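Local structure of CobT (Thermus thermophilus, 1J33) at residues A[217-222]-A[258-263]; A[277-282]-A[299-304]; A[112-117]-A[144-149]; A[42-47]-A[155-160]. The protein probably catalyses transfer of the phosphoribosyl group of nicotinate mononucleotide to 5,6-dimethylbenzimidazole, yielding alpha-ribazole 5'-phosphate and nicotinate in cobalamin biosynthesis. All coordinates share one frame; numbering follows the deposited sequence.

Contact 1: A[217-222]-A[258-263]; sequences GPLEVA and ALLAWK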
# COMPACT_ATOMS: atom_id res chain seq x y z
N GLY A 217 -34.36 13.69 -5.76
CA GLY A 217 -33.28 13.78 -4.79
C GLY A 217 -32.37 12.57 -4.94
O GLY A 217 -32.74 11.59 -5.58
N PRO A 218 -31.16 12.61 -4.34
CA PRO A 218 -30.25 11.47 -4.47
C PRO A 218 -30.80 10.14 -3.96
O PRO A 218 -30.64 9.11 -4.63
CB PRO A 218 -29.01 11.93 -3.70
CG PRO A 218 -29.56 12.89 -2.69
CD PRO A 218 -30.59 13.66 -3.48
N LEU A 219 -31.45 10.14 -2.80
CA LEU A 219 -31.99 8.89 -2.26
C LEU A 219 -33.10 8.32 -3.13
O LEU A 219 -33.27 7.09 -3.22
CB LEU A 219 -32.50 9.09 -0.83
CG LEU A 219 -32.89 7.79 -0.11
CD1 LEU A 219 -31.67 6.87 -0.02
CD2 LEU A 219 -33.42 8.11 1.28
N GLU A 220 -33.88 9.19 -3.76
CA GLU A 220 -34.96 8.76 -4.64
C GLU A 220 -34.34 8.11 -5.87
O GLU A 220 -34.88 7.15 -6.42
CB GLU A 220 -35.82 9.95 -5.06
CG GLU A 220 -37.03 9.57 -5.89
N VAL A 221 -33.21 8.65 -6.31
CA VAL A 221 -32.52 8.09 -7.46
C VAL A 221 -32.00 6.70 -7.07
O VAL A 221 -32.17 5.73 -7.82
CB VAL A 221 -31.32 8.98 -7.86
CG1 VAL A 221 -30.51 8.30 -8.95
CG2 VAL A 221 -31.83 10.34 -8.34
N ALA A 222 -31.39 6.60 -5.90
CA ALA A 222 -30.85 5.34 -5.41
C ALA A 222 -31.93 4.27 -5.30
O ALA A 222 -31.71 3.10 -5.62
CB ALA A 222 -30.18 5.54 -4.06
N ALA A 258 -20.76 5.54 -1.56
CA ALA A 258 -20.14 6.73 -1.00
C ALA A 258 -20.62 7.97 -1.78
O ALA A 258 -20.79 9.04 -1.21
CB ALA A 258 -18.62 6.62 -1.09
N LEU A 259 -20.83 7.80 -3.09
CA LEU A 259 -21.30 8.91 -3.93
C LEU A 259 -22.67 9.36 -3.46
O LEU A 259 -22.95 10.56 -3.40
CB LEU A 259 -21.38 8.49 -5.40
CG LEU A 259 -20.07 8.32 -6.16
CD1 LEU A 259 -20.37 7.89 -7.59
CD2 LEU A 259 -19.28 9.64 -6.15
N LEU A 260 -23.52 8.40 -3.14
CA LEU A 260 -24.86 8.69 -2.64
C LEU A 260 -24.74 9.45 -1.33
O LEU A 260 -25.38 10.49 -1.15
CB LEU A 260 -25.63 7.38 -2.42
CG LEU A 260 -26.91 7.48 -1.59
CD1 LEU A 260 -27.86 8.50 -2.20
CD2 LEU A 260 -27.58 6.11 -1.51
N ALA A 261 -23.92 8.95 -0.42
CA ALA A 261 -23.74 9.62 0.86
C ALA A 261 -23.31 11.06 0.60
O ALA A 261 -23.90 12.00 1.13
CB ALA A 261 -22.69 8.89 1.70
N TRP A 262 -22.29 11.22 -0.24
CA TRP A 262 -21.78 12.55 -0.58
C TRP A 262 -22.86 13.48 -1.13
O TRP A 262 -22.95 14.64 -0.72
CB TRP A 262 -20.62 12.42 -1.59
CG TRP A 262 -20.25 13.72 -2.25
CD1 TRP A 262 -20.06 14.93 -1.65
CD2 TRP A 262 -19.99 13.92 -3.65
NE1 TRP A 262 -19.71 15.88 -2.59
CE2 TRP A 262 -19.66 15.28 -3.82
CE3 TRP A 262 -20.01 13.08 -4.77
CZ2 TRP A 262 -19.35 15.82 -5.07
CZ3 TRP A 262 -19.70 13.62 -6.01
CH2 TRP A 262 -19.38 14.98 -6.15
N LYS A 263 -23.69 12.99 -2.05
CA LYS A 263 -24.76 13.81 -2.61
C LYS A 263 -25.78 14.20 -1.54
O LYS A 263 -26.50 15.19 -1.68
CB LYS A 263 -25.47 13.09 -3.75
CG LYS A 263 -24.63 12.91 -5.00
CD LYS A 263 -24.15 14.26 -5.53
CE LYS A 263 -23.37 14.09 -6.81
NZ LYS A 263 -22.92 15.40 -7.35
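P218, directly after the N-cap residue G217, opens helix 218-225 and sets its ring against the C-terminal part of helix 252-264. Its CB lies 3.7 Å from CB of K263 and 3.9 Å from CD1 of L260, so this one carbon touches both side chains. The carbonyl of P218 adds to the same patch: its O, which already accepts the helical bond from A222 N, lies 3.7 Å from L260 CD1. K263 contributes only the root of its chain, because a bend at chi2 (-58°) carries the ammonium end away from the proline. L219 comes in from the flank, with CD1 at a loose 4.4 Å from L260 CD2. One turn after P218, the methyl A222 CB lies 3.7 Å from L260 CD2, the other branch of that leucine. L260 carries most of the contact: with CG anti to the backbone N (chi1 165°), it reaches across to helix 218-225 and divides its two methyls between P218 and A222. The short segments run nearly antiparallel, their axes 9.8 Å apart and 153° between directions, and the side-chain contacts are apolar. Helix 228-242 also packs here, V231 on A222 and A234 on L260, while helix 167-179 places L174 on A222; the two helices therefore pack within a cluster of helices belonging to the alpha/beta domain.

Contact 2: A[277-282]-A[299-304]; sequences LSREPG and DLALGE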
# COMPACT_ATOMS: atom_id res chain seq x y z
N LEU A 277 -7.60 1.99 -6.47
CA LEU A 277 -8.26 2.21 -7.75
C LEU A 277 -8.46 0.79 -8.28
O LEU A 277 -7.49 0.09 -8.57
CB LEU A 277 -7.36 3.00 -8.72
CG LEU A 277 -7.96 3.20 -10.12
CD1 LEU A 277 -9.21 4.06 -10.01
CD2 LEU A 277 -6.95 3.85 -11.04
N SER A 278 -9.71 0.34 -8.36
CA SER A 278 -9.95 -1.01 -8.84
C SER A 278 -9.85 -1.06 -10.35
O SER A 278 -9.62 -0.04 -11.02
CB SER A 278 -11.33 -1.50 -8.40
OG SER A 278 -12.36 -0.80 -9.07
N ARG A 279 -10.01 -2.26 -10.89
CA ARG A 279 -9.95 -2.50 -12.32
C ARG A 279 -11.21 -1.96 -13.01
O ARG A 279 -11.21 -1.68 -14.21
CB ARG A 279 -9.82 -4.00 -12.56
CG ARG A 279 -9.62 -4.42 -13.99
CD ARG A 279 -9.64 -5.94 -14.05
NE ARG A 279 -8.68 -6.52 -13.12
CZ ARG A 279 -8.77 -7.74 -12.61
NH1 ARG A 279 -9.79 -8.53 -12.94
NH2 ARG A 279 -7.86 -8.18 -11.75
N GLU A 280 -12.28 -1.81 -12.25
CA GLU A 280 -13.54 -1.33 -12.79
C GLU A 280 -13.35 0.07 -13.38
O GLU A 280 -13.02 1.02 -12.66
CB GLU A 280 -14.61 -1.33 -11.69
CG GLU A 280 -16.06 -1.33 -12.16
CD GLU A 280 -16.38 -2.47 -13.12
OE1 GLU A 280 -16.21 -2.29 -14.34
OE2 GLU A 280 -16.79 -3.56 -12.65
N PRO A 281 -13.56 0.22 -14.70
CA PRO A 281 -13.41 1.51 -15.39
C PRO A 281 -14.14 2.66 -14.72
O PRO A 281 -13.61 3.76 -14.61
CB PRO A 281 -13.96 1.20 -16.79
CG PRO A 281 -13.56 -0.22 -16.99
CD PRO A 281 -13.92 -0.84 -15.65
N GLY A 282 -15.36 2.39 -14.26
CA GLY A 282 -16.15 3.42 -13.61
C GLY A 282 -15.57 3.97 -12.32
O GLY A 282 -15.91 5.07 -11.90
N ASP A 299 -4.58 -3.49 -9.13
CA ASP A 299 -5.45 -4.15 -10.10
C ASP A 299 -6.48 -5.07 -9.44
O ASP A 299 -6.84 -6.12 -9.98
CB ASP A 299 -4.60 -4.94 -11.10
CG ASP A 299 -5.42 -5.52 -12.23
OD1 ASP A 299 -6.23 -4.77 -12.82
OD2 ASP A 299 -5.26 -6.73 -12.54
N LEU A 300 -6.97 -4.67 -8.26
CA LEU A 300 -7.96 -5.45 -7.54
C LEU A 300 -9.34 -5.30 -8.18
O LEU A 300 -9.68 -4.25 -8.74
CB LEU A 300 -8.04 -5.01 -6.07
CG LEU A 300 -6.71 -4.97 -5.31
CD1 LEU A 300 -6.97 -4.54 -3.89
CD2 LEU A 300 -6.04 -6.35 -5.34
N ALA A 301 -10.14 -6.36 -8.10
CA ALA A 301 -11.49 -6.36 -8.67
C ALA A 301 -12.41 -7.26 -7.85
O ALA A 301 -13.31 -7.89 -8.41
CB ALA A 301 -11.44 -6.85 -10.11
N LEU A 302 -12.21 -7.32 -6.54
CA LEU A 302 -13.02 -8.19 -5.70
C LEU A 302 -14.16 -7.54 -4.92
O LEU A 302 -15.30 -7.99 -5.00
CB LEU A 302 -12.11 -8.97 -4.74
CG LEU A 302 -12.76 -9.98 -3.79
CD1 LEU A 302 -13.59 -10.99 -4.58
CD2 LEU A 302 -11.68 -10.70 -2.99
N GLY A 303 -13.85 -6.49 -4.17
CA GLY A 303 -14.88 -5.85 -3.37
C GLY A 303 -14.84 -6.42 -1.96
O GLY A 303 -13.77 -6.80 -1.48
N GLU A 304 -15.99 -6.49 -1.29
CA GLU A 304 -16.04 -7.01 0.07
C GLU A 304 -15.40 -6.04 1.05
O GLU A 304 -15.43 -6.27 2.26
CB GLU A 304 -15.29 -8.35 0.18
CG GLU A 304 -15.93 -9.55 -0.50
CD GLU A 304 -15.07 -10.80 -0.35
OE1 GLU A 304 -14.28 -10.86 0.61
OE2 GLU A 304 -15.19 -11.73 -1.19
O HOH W 1 -6.44 -1.96 -6.86
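R279 has CG anti to its own N (chi1 -175°) and then bends at chi3 (-53°), which turns the guanidinium back over D299; the D299 carboxylate swings up to meet it with its CG likewise anti to N. The grip is side-on. NE bonds OD1 at 3.0 Å almost within the guanidinium plane, whereas NH2 reaches OD2 at 3.1 Å. The two planes stand 38° apart and both carboxylate oxygens are approached from above their plane, so this salt bridge is not the flat, coplanar kind. NH2 also bonds the D299 carbonyl O (2.9 Å), while the methyl of A301 covers one guanidinium face, CB lying 3.7 Å from NH1. In the backbone, R279 N donates to L300 O at 2.9 Å, and a water bridges L277 O to L300 N. R279 NH2 has a further partner in R21 O of the second subunit, whose G24 packs on R279 and L300. Both NH2 bonds to D299 are bent, and the three acceptors probably share its two hydrogens. One arginine thus ties two loops and a subunit boundary together. Its positive charge is probably balanced by D299, in the same loop that carries E304, the predicted proton acceptor.

Contact 3: A[112-117]-A[144-149]; sequences GLLKRK and REAARR
L114 lays its isobutyl group against helix 133-152, CD2 resting 3.8 Å from CA and 4.0 Å from CB of A146 while CD1 passes beside the R149 guanidinium, 3.4 Å from NH1. This is the edge of a Rossmann-like parallel sheet with strand order 3-2-1-4-5-6: strand 113-115 is outermost within the chain, and helix 133-152 carries the crossover from it to strand 157-163. The helix segment runs 149° against the strand. Nearer the surface, R116 grips E145 side-on, NH2 to OE2 at 2.8 Å and NE to OE1 at 3.1 Å, each oxygen being met on its syn side. A bend at chi2 (-69°) lays the arginine across the extended glutamate at about a right angle, with the guanidinium and carboxylate planes 47° apart. A leucine in place of R116 would probably leave the E145 carboxylate without its charged mate and free to turn. R149 slides past L114 in the opposite direction, and its NE is held by a salt bridge to E153. A water joins its NH1 to the strand, accepting from R149 NH1 at 3.0 Å in the guanidinium plane and donating to L113 O at 2.8 Å.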
# COMPACT_ATOMS: atom_id res chain seq x y z
N GLY A 112 -21.39 -11.96 14.50
CA GLY A 112 -20.87 -10.99 13.56
C GLY A 112 -21.82 -10.60 12.44
O GLY A 112 -21.40 -10.03 11.44
N LEU A 113 -23.09 -10.90 12.61
CA LEU A 113 -24.09 -10.58 11.61
C LEU A 113 -25.25 -9.77 12.16
O LEU A 113 -25.83 -10.12 13.20
CB LEU A 113 -24.64 -11.86 10.98
CG LEU A 113 -25.79 -11.65 9.99
CD1 LEU A 113 -25.27 -10.97 8.74
CD2 LEU A 113 -26.42 -12.98 9.64
N LEU A 114 -25.60 -8.69 11.47
CA LEU A 114 -26.73 -7.87 11.86
C LEU A 114 -27.82 -8.16 10.84
O LEU A 114 -27.73 -7.73 9.69
CB LEU A 114 -26.39 -6.38 11.86
CG LEU A 114 -25.68 -5.83 13.10
CD1 LEU A 114 -24.20 -6.16 13.04
CD2 LEU A 114 -25.89 -4.32 13.17
N LYS A 115 -28.85 -8.90 11.25
CA LYS A 115 -29.93 -9.25 10.35
C LYS A 115 -30.94 -8.11 10.28
O LYS A 115 -31.68 -7.84 11.23
CB LYS A 115 -30.62 -10.54 10.81
CG LYS A 115 -29.64 -11.69 11.02
CD LYS A 115 -30.30 -13.06 10.92
CE LYS A 115 -31.30 -13.30 12.04
NZ LYS A 115 -31.76 -14.72 12.04
N ARG A 116 -30.97 -7.44 9.13
CA ARG A 116 -31.88 -6.32 8.90
C ARG A 116 -32.40 -6.38 7.47
O ARG A 116 -32.42 -5.37 6.78
CB ARG A 116 -31.15 -5.00 9.12
CG ARG A 116 -30.54 -4.83 10.50
CD ARG A 116 -31.62 -4.67 11.57
NE ARG A 116 -31.04 -4.49 12.90
CZ ARG A 116 -30.44 -5.45 13.59
NH1 ARG A 116 -30.33 -6.67 13.09
NH2 ARG A 116 -29.94 -5.19 14.79
N LYS A 117 -32.81 -7.57 7.04
CA LYS A 117 -33.30 -7.77 5.68
C LYS A 117 -34.47 -6.86 5.33
O LYS A 117 -35.56 -7.01 5.88
CB LYS A 117 -33.72 -9.23 5.46
CG LYS A 117 -33.81 -9.64 4.00
CD LYS A 117 -34.48 -11.00 3.80
CE LYS A 117 -33.75 -12.12 4.55
NZ LYS A 117 -32.38 -12.39 4.01
N ARG A 144 -26.54 2.83 8.89
CA ARG A 144 -26.11 3.70 9.98
C ARG A 144 -26.05 2.94 11.31
O ARG A 144 -25.17 3.20 12.14
CB ARG A 144 -27.05 4.91 10.10
CG ARG A 144 -27.13 5.73 8.82
CD ARG A 144 -27.72 7.12 9.04
NE ARG A 144 -26.91 7.90 9.98
CZ ARG A 144 -26.78 9.22 9.93
NH1 ARG A 144 -27.39 9.92 8.99
NH2 ARG A 144 -26.02 9.83 10.83
N GLU A 145 -26.96 1.99 11.49
CA GLU A 145 -27.01 1.20 12.71
C GLU A 145 -25.74 0.36 12.87
O GLU A 145 -25.11 0.36 13.92
CB GLU A 145 -28.22 0.26 12.68
CG GLU A 145 -28.54 -0.38 14.03
CD GLU A 145 -29.53 -1.52 13.91
OE1 GLU A 145 -30.39 -1.48 13.00
OE2 GLU A 145 -29.46 -2.45 14.74
N ALA A 146 -25.38 -0.35 11.80
CA ALA A 146 -24.19 -1.19 11.80
C ALA A 146 -22.91 -0.40 12.06
O ALA A 146 -22.05 -0.85 12.81
CB ALA A 146 -24.09 -1.93 10.47
N ALA A 147 -22.77 0.76 11.43
CA ALA A 147 -21.58 1.59 11.63
C ALA A 147 -21.56 2.07 13.07
O ALA A 147 -20.51 2.09 13.72
CB ALA A 147 -21.59 2.78 10.68
N ARG A 148 -22.72 2.46 13.57
CA ARG A 148 -22.84 2.94 14.93
C ARG A 148 -22.28 1.90 15.90
O ARG A 148 -21.51 2.23 16.80
CB ARG A 148 -24.31 3.24 15.24
CG ARG A 148 -24.56 3.95 16.55
CD ARG A 148 -26.02 4.39 16.61
NE ARG A 148 -26.29 5.42 15.60
CZ ARG A 148 -27.42 5.52 14.91
NH1 ARG A 148 -28.41 4.65 15.12
NH2 ARG A 148 -27.58 6.50 14.03
N ARG A 149 -22.65 0.65 15.69
CA ARG A 149 -22.17 -0.42 16.55
C ARG A 149 -20.66 -0.60 16.40
O ARG A 149 -19.94 -0.79 17.38
CB ARG A 149 -22.88 -1.73 16.20
CG ARG A 149 -22.33 -2.93 16.92
CD ARG A 149 -23.22 -4.13 16.68
NE ARG A 149 -22.57 -5.38 17.05
CZ ARG A 149 -23.14 -6.57 16.91
NH1 ARG A 149 -24.36 -6.68 16.40
NH2 ARG A 149 -22.47 -7.67 17.26
O HOH W 2 -25.98 -9.16 15.79

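Contact 4: A[42-47]-A[155-160]; sequences PELGRG and ATLLAA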
# COMPACT_ATOMS: atom_id res chain seq x y z
N PRO A 42 -2.14 13.18 14.83
CA PRO A 42 -3.27 12.26 14.66
C PRO A 42 -3.05 10.89 15.30
O PRO A 42 -1.93 10.38 15.31
CB PRO A 42 -3.41 12.16 13.14
CG PRO A 42 -2.93 13.48 12.68
CD PRO A 42 -1.71 13.71 13.53
N GLU A 43 -4.12 10.31 15.82
CA GLU A 43 -4.09 9.01 16.47
C GLU A 43 -5.02 8.03 15.77
O GLU A 43 -6.17 8.34 15.49
CB GLU A 43 -4.53 9.13 17.93
CG GLU A 43 -3.64 9.98 18.83
CD GLU A 43 -2.40 9.24 19.29
OE1 GLU A 43 -2.50 8.03 19.59
OE2 GLU A 43 -1.33 9.88 19.37
N LEU A 44 -4.52 6.83 15.49
CA LEU A 44 -5.34 5.81 14.85
C LEU A 44 -5.02 4.45 15.45
O LEU A 44 -3.89 4.19 15.88
CB LEU A 44 -5.11 5.76 13.34
CG LEU A 44 -5.68 6.90 12.49
CD1 LEU A 44 -5.41 6.61 11.02
CD2 LEU A 44 -7.18 7.03 12.74
N GLY A 45 -6.03 3.59 15.49
CA GLY A 45 -5.84 2.26 16.03
C GLY A 45 -6.74 1.26 15.34
O GLY A 45 -6.76 1.17 14.11
N ARG A 46 -7.48 0.52 16.15
CA ARG A 46 -8.42 -0.49 15.68
C ARG A 46 -9.28 0.03 14.54
O ARG A 46 -9.77 1.15 14.58
CB ARG A 46 -9.31 -0.91 16.85
CG ARG A 46 -10.31 -2.01 16.55
CD ARG A 46 -9.63 -3.36 16.44
NE ARG A 46 -10.60 -4.44 16.37
CZ ARG A 46 -10.31 -5.68 15.98
NH1 ARG A 46 -9.08 -6.00 15.63
NH2 ARG A 46 -11.27 -6.60 15.94
N GLY A 47 -9.45 -0.79 13.51
CA GLY A 47 -10.27 -0.39 12.38
C GLY A 47 -11.51 -1.28 12.32
O GLY A 47 -11.63 -2.25 13.07
N ALA A 155 -14.02 1.34 16.83
CA ALA A 155 -13.47 1.64 15.51
C ALA A 155 -12.89 3.05 15.45
O ALA A 155 -13.54 4.00 15.88
CB ALA A 155 -14.56 1.49 14.46
N THR A 156 -11.67 3.18 14.93
CA THR A 156 -11.02 4.49 14.78
C THR A 156 -10.95 4.85 13.29
O THR A 156 -10.73 6.01 12.94
CB THR A 156 -9.58 4.50 15.36
OG1 THR A 156 -8.77 3.54 14.67
CG2 THR A 156 -9.58 4.20 16.84
N LEU A 157 -11.11 3.84 12.44
CA LEU A 157 -11.12 3.98 10.97
C LEU A 157 -12.29 3.12 10.50
O LEU A 157 -12.44 2.00 10.97
CB LEU A 157 -9.83 3.42 10.35
CG LEU A 157 -8.52 4.19 10.46
CD1 LEU A 157 -7.42 3.39 9.77
CD2 LEU A 157 -8.67 5.56 9.81
N LEU A 158 -13.08 3.62 9.57
CA LEU A 158 -14.24 2.87 9.11
C LEU A 158 -14.32 2.67 7.59
O LEU A 158 -14.28 3.62 6.82
CB LEU A 158 -15.53 3.55 9.59
CG LEU A 158 -16.87 2.89 9.23
CD1 LEU A 158 -16.99 1.55 9.95
CD2 LEU A 158 -18.01 3.82 9.66
N ALA A 159 -14.45 1.41 7.19
CA ALA A 159 -14.57 1.06 5.78
C ALA A 159 -15.91 0.39 5.58
O ALA A 159 -16.53 -0.09 6.53
CB ALA A 159 -13.46 0.11 5.38
N ALA A 160 -16.36 0.36 4.33
CA ALA A 160 -17.61 -0.31 4.00
C ALA A 160 -17.22 -1.37 2.98
O ALA A 160 -16.24 -1.18 2.24
CB ALA A 160 -18.61 0.67 3.40
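A155 brings the chain alongside R46, its carbonyl carbon 3.8 Å from R46 O, just ahead of the residue that does most of the bonding. That residue, T156, grips R46 O twice: its backbone N donates at 2.8 Å, and its hydroxyl OG1 donates at 2.6 Å from above the carbonyl plane. The same OG1 lies 2.9 Å from G45 N, so one hydroxyl spans the bend of the loop, accepting a hydrogen bond from G45 N and donating one to R46 O. The rotamer allows this: OG1 sits between the backbone N and the carbonyl carbon (chi1 60°), facing the loop. A valine in place of T156 would probably leave G45 N without its acceptor and R46 O with one donor instead of two, weakening the hold on the bend. L157 follows with an apolar contact, its CD2 lying 3.6 Å from CD2 of L44, whose side chain crosses it at about a right angle; P246 lies on both leucines, and L33 of helix 24-37 also touches L44. The L157 carbonyl O then approaches G47 CA at 3.5 Å in a CA-H...O contact, and the backbone of L157 also bonds A48. L158 turns its side chain away, toward I236 of helix 228-242. R46 sends its guanidinium outward to a salt bridge with D93. The two segments here enter strands 47-54 and 157-163, the adjacent central pair of the parallel sheet, where the 3-2-1-4-5-6 order of a Rossmann-like fold reverses its direction of progression.

Contacts 3 and 4 serve the same sheet, one at its edge strand and one where its central strands begin, and they touch: A147 CB of helix 133-152 lies 3.9 Å from L158 CD2 of strand 157-163. Contact 1 packs helix on helix away from the predicted proton acceptor and its side chains meet through apolar groups, while contact 4 combines hydroxyl and backbone bonds with a leucine pair. Contacts 2 and 3 each use a side-on arginine-carboxylate bridge, yet they lie on opposite sides of the chain's centre. Contact 2 lies at the surface of the chain, next to the second subunit, and includes the predicted catalytic glutamate; the other three are partly buried.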